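Local coordinates for possible transcriptional regulator, ArsR family protein (Rhodococcus sp. RHA1, PDB 3F6V) that probably binds DNA as a transcriptional repressor of the ArsR family, through a winged helix-turn-helix domain, at residues H91-P103 with Y111-R123. Numbering follows the deposited sequence. Where two conformers were deposited one is given.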
# COMPACT_ATOMS: atom_id res chain seq x y z
N HIS A 91 12.61 0.85 -9.86
CA HIS A 91 11.85 0.68 -8.58
C HIS A 91 12.66 1.31 -7.45
O HIS A 91 12.09 2.00 -6.58
CB HIS A 91 11.61 -0.76 -8.24
CG HIS A 91 10.51 -1.37 -9.03
ND1 HIS A 91 9.21 -0.95 -8.93
CD2 HIS A 91 10.51 -2.41 -9.90
CE1 HIS A 91 8.45 -1.69 -9.71
NE2 HIS A 91 9.21 -2.59 -10.31
N LEU A 92 14.00 1.08 -7.42
CA LEU A 92 14.83 1.69 -6.36
C LEU A 92 14.86 3.21 -6.43
O LEU A 92 14.91 3.87 -5.37
CB LEU A 92 16.24 1.10 -6.35
CG LEU A 92 16.23 -0.37 -5.85
CD1 LEU A 92 17.54 -1.07 -6.31
CD2 LEU A 92 16.07 -0.51 -4.34
N ARG A 93 14.81 3.78 -7.64
CA ARG A 93 14.73 5.24 -7.81
C ARG A 93 13.41 5.80 -7.25
O ARG A 93 13.38 6.86 -6.62
CB ARG A 93 14.85 5.61 -9.29
CG ARG A 93 14.88 7.10 -9.57
CD ARG A 93 14.95 7.41 -11.07
NE ARG A 93 14.56 8.80 -11.37
CZ ARG A 93 15.41 9.82 -11.41
NH1 ARG A 93 16.71 9.61 -11.18
NH2 ARG A 93 14.98 11.04 -11.68
N VAL A 94 12.32 5.06 -7.51
CA VAL A 94 11.01 5.48 -6.98
C VAL A 94 11.04 5.43 -5.45
O VAL A 94 10.57 6.37 -4.75
CB VAL A 94 9.88 4.63 -7.58
CG1 VAL A 94 8.55 5.03 -6.98
CG2 VAL A 94 9.76 4.89 -9.09
N LEU A 95 11.58 4.34 -4.88
CA LEU A 95 11.65 4.22 -3.43
C LEU A 95 12.55 5.35 -2.86
O LEU A 95 12.33 5.85 -1.76
CB LEU A 95 12.25 2.88 -3.07
CG LEU A 95 11.25 1.74 -3.23
CD1 LEU A 95 12.01 0.40 -3.16
CD2 LEU A 95 10.23 1.76 -2.12
N THR A 96 13.59 5.75 -3.61
CA THR A 96 14.50 6.80 -3.16
C THR A 96 13.77 8.13 -3.12
O THR A 96 13.84 8.88 -2.12
CB THR A 96 15.71 6.95 -4.10
OG1 THR A 96 16.50 5.76 -4.05
CG2 THR A 96 16.58 8.12 -3.64
N GLU A 97 12.99 8.40 -4.16
CA GLU A 97 12.23 9.64 -4.24
C GLU A 97 11.21 9.73 -3.10
O GLU A 97 10.97 10.81 -2.55
CB GLU A 97 11.54 9.75 -5.60
CG GLU A 97 10.95 11.13 -5.94
CD GLU A 97 12.00 12.26 -6.04
OE1 GLU A 97 13.21 12.01 -5.84
OE2 GLU A 97 11.62 13.42 -6.31
N ALA A 98 10.65 8.58 -2.74
CA ALA A 98 9.72 8.51 -1.60
C ALA A 98 10.37 8.56 -0.24
O ALA A 98 9.69 8.51 0.77
CB ALA A 98 8.83 7.29 -1.74
N GLY A 99 11.71 8.64 -0.17
CA GLY A 99 12.40 8.70 1.09
C GLY A 99 12.51 7.40 1.84
O GLY A 99 12.87 7.40 3.04
N LEU A 100 12.31 6.27 1.16
CA LEU A 100 12.31 4.97 1.80
C LEU A 100 13.67 4.26 1.73
O LEU A 100 13.96 3.42 2.57
CB LEU A 100 11.22 4.08 1.19
CG LEU A 100 9.79 4.54 1.50
CD1 LEU A 100 8.76 3.88 0.58
CD2 LEU A 100 9.49 4.13 2.98
N VAL A 101 14.44 4.60 0.70
CA VAL A 101 15.80 4.04 0.54
C VAL A 101 16.74 5.17 0.21
O VAL A 101 16.30 6.26 -0.20
CB VAL A 101 15.88 2.91 -0.52
CG1 VAL A 101 14.90 1.78 -0.19
CG2 VAL A 101 15.63 3.42 -1.87
N THR A 102 18.04 4.89 0.32
CA THR A 102 19.08 5.91 0.14
C THR A 102 20.19 5.27 -0.69
O THR A 102 20.60 4.16 -0.36
CB THR A 102 19.63 6.31 1.56
OG1 THR A 102 18.51 6.69 2.41
CG2 THR A 102 20.60 7.44 1.46
N PRO A 103 20.66 5.96 -1.73
CA PRO A 103 21.72 5.41 -2.59
C PRO A 103 23.11 5.87 -2.15
O PRO A 103 23.26 6.93 -1.54
CB PRO A 103 21.40 6.06 -3.96
CG PRO A 103 20.86 7.41 -3.57
CD PRO A 103 20.06 7.20 -2.30
N TYR A 111 24.92 1.18 -4.29
CA TYR A 111 24.34 0.52 -3.12
C TYR A 111 23.09 1.23 -2.65
O TYR A 111 23.02 2.47 -2.71
CB TYR A 111 25.33 0.57 -1.98
CG TYR A 111 26.56 -0.28 -2.17
CD1 TYR A 111 26.60 -1.63 -1.80
CD2 TYR A 111 27.70 0.27 -2.74
CE1 TYR A 111 27.77 -2.40 -1.93
CE2 TYR A 111 28.85 -0.48 -2.92
CZ TYR A 111 28.88 -1.79 -2.53
OH TYR A 111 30.06 -2.53 -2.72
N TYR A 112 22.12 0.46 -2.18
CA TYR A 112 20.90 1.03 -1.58
C TYR A 112 20.73 0.49 -0.18
O TYR A 112 21.08 -0.64 0.10
CB TYR A 112 19.68 0.65 -2.43
CG TYR A 112 19.55 1.55 -3.63
CD1 TYR A 112 18.93 2.81 -3.53
CD2 TYR A 112 20.10 1.19 -4.85
CE1 TYR A 112 18.85 3.66 -4.61
CE2 TYR A 112 20.02 2.04 -5.99
CZ TYR A 112 19.42 3.29 -5.83
OH TYR A 112 19.31 4.14 -6.91
N ARG A 113 20.18 1.31 0.70
CA ARG A 113 19.90 0.93 2.07
C ARG A 113 18.57 1.56 2.50
O ARG A 113 18.16 2.60 1.98
CB ARG A 113 21.04 1.40 2.99
CG ARG A 113 21.15 2.92 3.14
CD ARG A 113 22.49 3.22 3.85
NE ARG A 113 22.63 4.63 4.20
CZ ARG A 113 23.05 5.59 3.37
NH1 ARG A 113 23.44 5.29 2.12
NH2 ARG A 113 23.15 6.84 3.82
N LEU A 114 17.93 0.93 3.48
CA LEU A 114 16.67 1.47 4.01
C LEU A 114 16.90 2.74 4.78
O LEU A 114 17.92 2.88 5.49
CB LEU A 114 15.98 0.44 4.92
CG LEU A 114 15.39 -0.75 4.13
CD1 LEU A 114 15.04 -1.90 5.02
CD2 LEU A 114 14.21 -0.32 3.30
N ASP A 115 15.95 3.69 4.66
CA ASP A 115 16.00 4.92 5.44
C ASP A 115 14.94 4.86 6.55
O ASP A 115 13.72 4.93 6.25
CB ASP A 115 15.72 6.11 4.52
CG ASP A 115 15.93 7.42 5.20
OD1 ASP A 115 15.99 7.46 6.46
OD2 ASP A 115 16.11 8.43 4.44
N PRO A 116 15.34 4.75 7.84
CA PRO A 116 14.36 4.76 8.94
C PRO A 116 13.38 5.93 8.90
O PRO A 116 12.25 5.78 9.34
CB PRO A 116 15.23 4.85 10.18
CG PRO A 116 16.49 4.14 9.76
CD PRO A 116 16.73 4.54 8.34
N GLN A 117 13.81 7.10 8.41
CA GLN A 117 12.92 8.27 8.42
C GLN A 117 11.69 7.95 7.55
O GLN A 117 10.54 8.25 7.89
CB GLN A 117 13.63 9.47 7.82
CG GLN A 117 14.86 9.92 8.62
CD GLN A 117 14.53 10.12 10.08
OE1 GLN A 117 14.96 9.38 10.95
NE2 GLN A 117 13.77 11.17 10.36
N GLY A 118 11.93 7.38 6.39
CA GLY A 118 10.85 7.05 5.47
C GLY A 118 10.03 5.92 5.99
O GLY A 118 8.80 5.89 5.86
N LEU A 119 10.69 4.92 6.55
CA LEU A 119 9.94 3.78 7.12
C LEU A 119 9.00 4.26 8.24
O LEU A 119 7.90 3.70 8.38
CB LEU A 119 10.87 2.70 7.67
CG LEU A 119 11.62 1.96 6.55
CD1 LEU A 119 12.63 1.02 7.20
CD2 LEU A 119 10.69 1.16 5.62
N ALA A 120 9.43 5.21 9.09
CA ALA A 120 8.58 5.70 10.15
C ALA A 120 7.34 6.38 9.54
O ALA A 120 6.23 6.22 10.10
CB ALA A 120 9.34 6.67 11.04
N GLN A 121 7.50 7.11 8.44
CA GLN A 121 6.32 7.75 7.84
C GLN A 121 5.42 6.72 7.18
O GLN A 121 4.18 6.80 7.30
CB GLN A 121 6.71 8.82 6.84
CG GLN A 121 7.42 9.99 7.43
CD GLN A 121 6.69 10.62 8.60
OE1 GLN A 121 7.30 10.94 9.63
NE2 GLN A 121 5.37 10.79 8.47
N LEU A 122 5.99 5.69 6.55
CA LEU A 122 5.22 4.60 6.00
C LEU A 122 4.35 3.94 7.10
O LEU A 122 3.14 3.73 6.91
CB LEU A 122 6.20 3.62 5.36
CG LEU A 122 5.59 2.34 4.87
CD1 LEU A 122 4.48 2.72 3.92
CD2 LEU A 122 6.67 1.48 4.19
N ARG A 123 4.97 3.61 8.23
CA ARG A 123 4.25 2.95 9.30
C ARG A 123 3.16 3.87 9.84
O ARG A 123 2.04 3.39 10.11
CB ARG A 123 5.20 2.47 10.40
CG ARG A 123 4.54 1.56 11.45
CD ARG A 123 3.97 0.32 10.85
NE ARG A 123 2.66 0.03 11.42
CZ ARG A 123 2.13 -1.19 11.43
NH1 ARG A 123 2.83 -2.21 10.93
NH2 ARG A 123 0.95 -1.41 11.96
O HOH W 1 18.39 6.55 -6.37
O HOH W 2 23.26 2.92 0.48
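T102 and R113 form the hydrogen-bonded pair of the antiparallel hairpin 101-106/109-114, the beta wing of a winged helix-turn-helix domain, with T102 N 2.8 Å from R113 O and R113 N returning a bond to T102 O. Beyond the last pair, V101 with L114, D115 N donates an almost straight bond (169°) to L100 O from above the carbonyl plane. Among the apolar contacts, L92 CB sits over the centre of the Y112 ring in a CH-pi contact, 3.9 Å from the centroid, while V101 CG2 and P103 CB approach the ring obliquely; L100 CD2 packs against L119 and L122. T96 OG1 lies at the ring edge, 3.2 Å from Y112 CE1; it donates to L92 O and shares a water with Y112 OH, also hydrogen-bonded to R110 NE. T102 CG2 lies over the R113 guanidinium. Backbones meet closely where G99, ending helix 85-97 in a Schellman motif, sets its O 3.2 Å from G118 CA. D115 caps helix 116-129, OD1 accepting from Q117 N. Strand 72-73 flanks 109-114 on its other side, Y112 bonding Q72; helix 74-78 touches L92 and Y112, helix 51-55 touches L122, and L137 and W130 of the second subunit meet L114 and L122.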